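Local structure of serpin-12 (Manduca sexta, 6CJ7) at residues A[15-29]-A[246-258]. The protein probably inhibits serine proteases, as serpins do, and controls prophenoloxidase activation in the larval hemolymph of the insect. Sequence-based numbering, arbitrary orientation.
Sequences PASTSFGVNVFKQMA and DALLSSLSMEDVA
Lys26 NZ donates to Leu252 O, just past the end of helix 246-251, and weakly to two carbonyls of its last turn, Leu249 O and Ser250 O. The firm bond, Lys26 NZ to Leu252 O at 2.6 Å, reaches that oxygen from above the carbonyl plane, 45° out of it; that from Lys26 NZ to Leu249 O measures 3.1 Å. An extended chain beyond CG carries the ammonium there, where the helix end's partial negative charge probably suits it.

Beside the lysine, Leu249 packs with one methyl, CD2, against Ala29 CB (3.5 Å) and Phe25 CE2 (3.6 Å). Farther along, the Val22 and Met254 side chains reach toward each other, Val22 CG2 touching Met254 CG at 3.8 Å, and Pro15 CB rests on Met254 CB at 3.6 Å. Met254 opens helix 254-258, whose start is fixed by the Ser253-Asp256 capping box.

This packing joins the N-terminal helix of the serpin fold to two short helices; segments 19-29 and 246-251 run nearly antiparallel, at 154°. Where Ala29 nears Asp246, Arg376 NH1 hydrogen-bonds Ala29 O and forms a salt bridge to Asp246 OD1; its strand, 370-377, also touches Val22 and Phe25, while helix 40-51 packs against Phe20.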
# COMPACT_ATOMS: atom_id res chain seq x y z
N PRO A 15 5.36 10.65 -8.35
CA PRO A 15 4.27 9.70 -8.15
C PRO A 15 4.00 8.80 -9.35
O PRO A 15 3.28 7.80 -9.19
CB PRO A 15 3.07 10.60 -7.83
CG PRO A 15 3.37 11.86 -8.50
CD PRO A 15 4.87 12.04 -8.45
N ALA A 16 4.57 9.09 -10.53
CA ALA A 16 4.31 8.25 -11.70
C ALA A 16 4.81 6.82 -11.51
O ALA A 16 4.27 5.89 -12.12
CB ALA A 16 4.96 8.85 -12.95
N SER A 17 5.84 6.63 -10.67
CA SER A 17 6.43 5.30 -10.55
C SER A 17 5.44 4.28 -9.99
O SER A 17 5.53 3.10 -10.31
CB SER A 17 7.67 5.35 -9.67
OG SER A 17 7.36 5.78 -8.36
N THR A 18 4.51 4.71 -9.13
CA THR A 18 3.53 3.79 -8.56
C THR A 18 2.15 3.93 -9.19
O THR A 18 1.16 3.48 -8.60
CB THR A 18 3.44 3.98 -7.04
OG1 THR A 18 3.12 5.34 -6.72
CG2 THR A 18 4.75 3.59 -6.36
N SER A 19 2.07 4.49 -10.40
CA SER A 19 0.78 4.68 -11.05
C SER A 19 0.01 3.37 -11.21
O SER A 19 -1.21 3.35 -11.04
CB SER A 19 0.96 5.35 -12.41
OG SER A 19 1.80 4.55 -13.24
N PHE A 20 0.70 2.26 -11.53
CA PHE A 20 -0.01 0.99 -11.65
C PHE A 20 -0.73 0.64 -10.35
O PHE A 20 -1.92 0.28 -10.35
CB PHE A 20 0.95 -0.14 -12.03
CG PHE A 20 0.28 -1.49 -12.07
CD1 PHE A 20 -0.58 -1.80 -13.09
CD2 PHE A 20 0.50 -2.42 -11.07
CE1 PHE A 20 -1.22 -3.03 -13.14
CE2 PHE A 20 -0.14 -3.65 -11.10
CZ PHE A 20 -0.99 -3.95 -12.15
N GLY A 21 -0.01 0.73 -9.22
CA GLY A 21 -0.61 0.41 -7.93
C GLY A 21 -1.76 1.33 -7.56
O GLY A 21 -2.74 0.88 -6.96
N VAL A 22 -1.66 2.62 -7.90
CA VAL A 22 -2.79 3.52 -7.66
C VAL A 22 -4.00 3.11 -8.50
O VAL A 22 -5.14 3.11 -8.02
CB VAL A 22 -2.39 4.98 -7.92
CG1 VAL A 22 -3.59 5.91 -7.74
CG2 VAL A 22 -1.30 5.40 -6.97
N ASN A 23 -3.77 2.76 -9.77
CA ASN A 23 -4.84 2.29 -10.64
C ASN A 23 -5.50 1.03 -10.08
O ASN A 23 -6.73 0.89 -10.13
CB ASN A 23 -4.31 2.01 -12.05
CG ASN A 23 -3.75 3.25 -12.74
OD1 ASN A 23 -4.15 4.37 -12.46
ND2 ASN A 23 -2.83 3.03 -13.68
N VAL A 24 -4.70 0.11 -9.54
CA VAL A 24 -5.25 -1.10 -8.92
C VAL A 24 -6.14 -0.73 -7.75
O VAL A 24 -7.26 -1.23 -7.61
CB VAL A 24 -4.12 -2.05 -8.50
CG1 VAL A 24 -4.68 -3.18 -7.61
CG2 VAL A 24 -3.43 -2.65 -9.76
N PHE A 25 -5.65 0.16 -6.88
CA PHE A 25 -6.45 0.57 -5.72
C PHE A 25 -7.77 1.19 -6.16
O PHE A 25 -8.83 0.87 -5.61
CB PHE A 25 -5.66 1.55 -4.86
CG PHE A 25 -6.43 2.07 -3.67
CD1 PHE A 25 -6.51 1.33 -2.49
CD2 PHE A 25 -7.09 3.29 -3.73
CE1 PHE A 25 -7.24 1.82 -1.39
CE2 PHE A 25 -7.83 3.78 -2.64
CZ PHE A 25 -7.89 3.04 -1.47
N LYS A 26 -7.72 2.07 -7.16
CA LYS A 26 -8.95 2.72 -7.61
C LYS A 26 -9.91 1.71 -8.23
O LYS A 26 -11.12 1.81 -8.04
CB LYS A 26 -8.63 3.83 -8.61
CG LYS A 26 -7.96 5.05 -7.95
CD LYS A 26 -7.96 6.24 -8.88
CE LYS A 26 -7.33 7.47 -8.22
NZ LYS A 26 -7.59 8.68 -9.05
N GLN A 27 -9.37 0.73 -8.96
CA GLN A 27 -10.23 -0.31 -9.53
C GLN A 27 -10.92 -1.10 -8.43
O GLN A 27 -12.14 -1.31 -8.48
CB GLN A 27 -9.42 -1.24 -10.44
CG GLN A 27 -10.24 -2.40 -11.03
CD GLN A 27 -11.37 -1.91 -11.91
OE1 GLN A 27 -11.21 -0.97 -12.69
NE2 GLN A 27 -12.53 -2.54 -11.78
N MET A 28 -10.16 -1.50 -7.42
CA MET A 28 -10.72 -2.25 -6.29
C MET A 28 -11.79 -1.45 -5.55
O MET A 28 -12.73 -2.03 -5.00
CB MET A 28 -9.60 -2.67 -5.33
CG MET A 28 -8.56 -3.58 -5.94
SD MET A 28 -7.20 -3.95 -4.82
CE MET A 28 -7.86 -5.35 -3.93
N ALA A 29 -11.65 -0.13 -5.52
CA ALA A 29 -12.61 0.72 -4.83
C ALA A 29 -13.96 0.79 -5.55
O ALA A 29 -14.99 0.97 -4.90
CB ALA A 29 -12.02 2.12 -4.66
N ASP A 246 -16.22 8.36 -2.84
CA ASP A 246 -15.87 7.61 -4.04
C ASP A 246 -15.75 8.50 -5.27
O ASP A 246 -14.87 8.28 -6.11
CB ASP A 246 -16.87 6.47 -4.23
CG ASP A 246 -16.59 5.32 -3.27
OD1 ASP A 246 -15.44 4.80 -3.29
OD2 ASP A 246 -17.49 4.97 -2.48
N ALA A 247 -16.60 9.53 -5.37
CA ALA A 247 -16.40 10.57 -6.38
C ALA A 247 -15.05 11.24 -6.19
O ALA A 247 -14.30 11.45 -7.16
CB ALA A 247 -17.53 11.60 -6.30
N LEU A 248 -14.72 11.58 -4.95
CA LEU A 248 -13.42 12.17 -4.64
C LEU A 248 -12.29 11.27 -5.11
O LEU A 248 -11.36 11.71 -5.80
CB LEU A 248 -13.32 12.43 -3.14
CG LEU A 248 -11.95 12.80 -2.60
CD1 LEU A 248 -11.50 14.12 -3.21
CD2 LEU A 248 -11.98 12.88 -1.08
N LEU A 249 -12.35 9.98 -4.75
CA LEU A 249 -11.24 9.09 -5.05
C LEU A 249 -11.06 8.91 -6.56
O LEU A 249 -9.93 8.90 -7.05
CB LEU A 249 -11.45 7.74 -4.37
CG LEU A 249 -10.42 6.67 -4.73
CD1 LEU A 249 -9.03 7.12 -4.32
CD2 LEU A 249 -10.78 5.36 -4.08
N SER A 250 -12.16 8.81 -7.31
CA SER A 250 -12.06 8.61 -8.75
C SER A 250 -11.36 9.79 -9.43
O SER A 250 -10.59 9.60 -10.38
CB SER A 250 -13.45 8.40 -9.35
OG SER A 250 -13.99 7.16 -8.95
N SER A 251 -11.62 11.01 -8.96
CA SER A 251 -11.11 12.21 -9.62
C SER A 251 -9.72 12.61 -9.16
O SER A 251 -9.05 13.38 -9.86
CB SER A 251 -12.07 13.39 -9.37
OG SER A 251 -11.97 13.87 -8.04
N LEU A 252 -9.26 12.11 -8.01
CA LEU A 252 -8.04 12.61 -7.38
C LEU A 252 -6.81 11.97 -8.01
O LEU A 252 -6.61 10.76 -7.90
CB LEU A 252 -8.09 12.34 -5.88
CG LEU A 252 -6.92 12.86 -5.05
CD1 LEU A 252 -6.94 14.38 -5.02
CD2 LEU A 252 -6.97 12.29 -3.64
N SER A 253 -5.97 12.79 -8.64
CA SER A 253 -4.71 12.29 -9.19
C SER A 253 -3.59 12.40 -8.16
O SER A 253 -3.65 13.20 -7.23
CB SER A 253 -4.33 13.06 -10.46
OG SER A 253 -3.84 14.35 -10.16
N MET A 254 -2.56 11.57 -8.34
CA MET A 254 -1.41 11.67 -7.46
C MET A 254 -0.57 12.91 -7.75
O MET A 254 0.19 13.35 -6.88
CB MET A 254 -0.54 10.41 -7.55
CG MET A 254 -1.17 9.17 -6.93
SD MET A 254 -1.72 9.39 -5.22
CE MET A 254 -3.50 9.44 -5.42
N GLU A 255 -0.70 13.49 -8.95
CA GLU A 255 -0.11 14.80 -9.20
C GLU A 255 -0.79 15.86 -8.35
O GLU A 255 -0.12 16.76 -7.82
CB GLU A 255 -0.20 15.14 -10.68
CG GLU A 255 0.69 14.27 -11.59
CD GLU A 255 0.21 12.82 -11.70
OE1 GLU A 255 -1.02 12.58 -11.63
OE2 GLU A 255 1.06 11.92 -11.85
N ASP A 256 -2.12 15.77 -8.21
CA ASP A 256 -2.83 16.63 -7.27
C ASP A 256 -2.31 16.44 -5.85
O ASP A 256 -2.03 17.41 -5.14
CB ASP A 256 -4.33 16.34 -7.30
CG ASP A 256 -5.00 16.78 -8.59
OD1 ASP A 256 -4.64 17.85 -9.11
OD2 ASP A 256 -5.89 16.05 -9.06
N VAL A 257 -2.18 15.18 -5.43
CA VAL A 257 -1.72 14.89 -4.07
C VAL A 257 -0.33 15.46 -3.84
O VAL A 257 -0.06 16.09 -2.81
CB VAL A 257 -1.79 13.38 -3.80
CG1 VAL A 257 -1.22 13.06 -2.42
CG2 VAL A 257 -3.23 12.89 -3.88
N ALA A 258 0.58 15.26 -4.80
CA ALA A 258 1.93 15.79 -4.65
C ALA A 258 1.92 17.30 -4.44
O ALA A 258 2.69 17.83 -3.64
CB ALA A 258 2.79 15.42 -5.86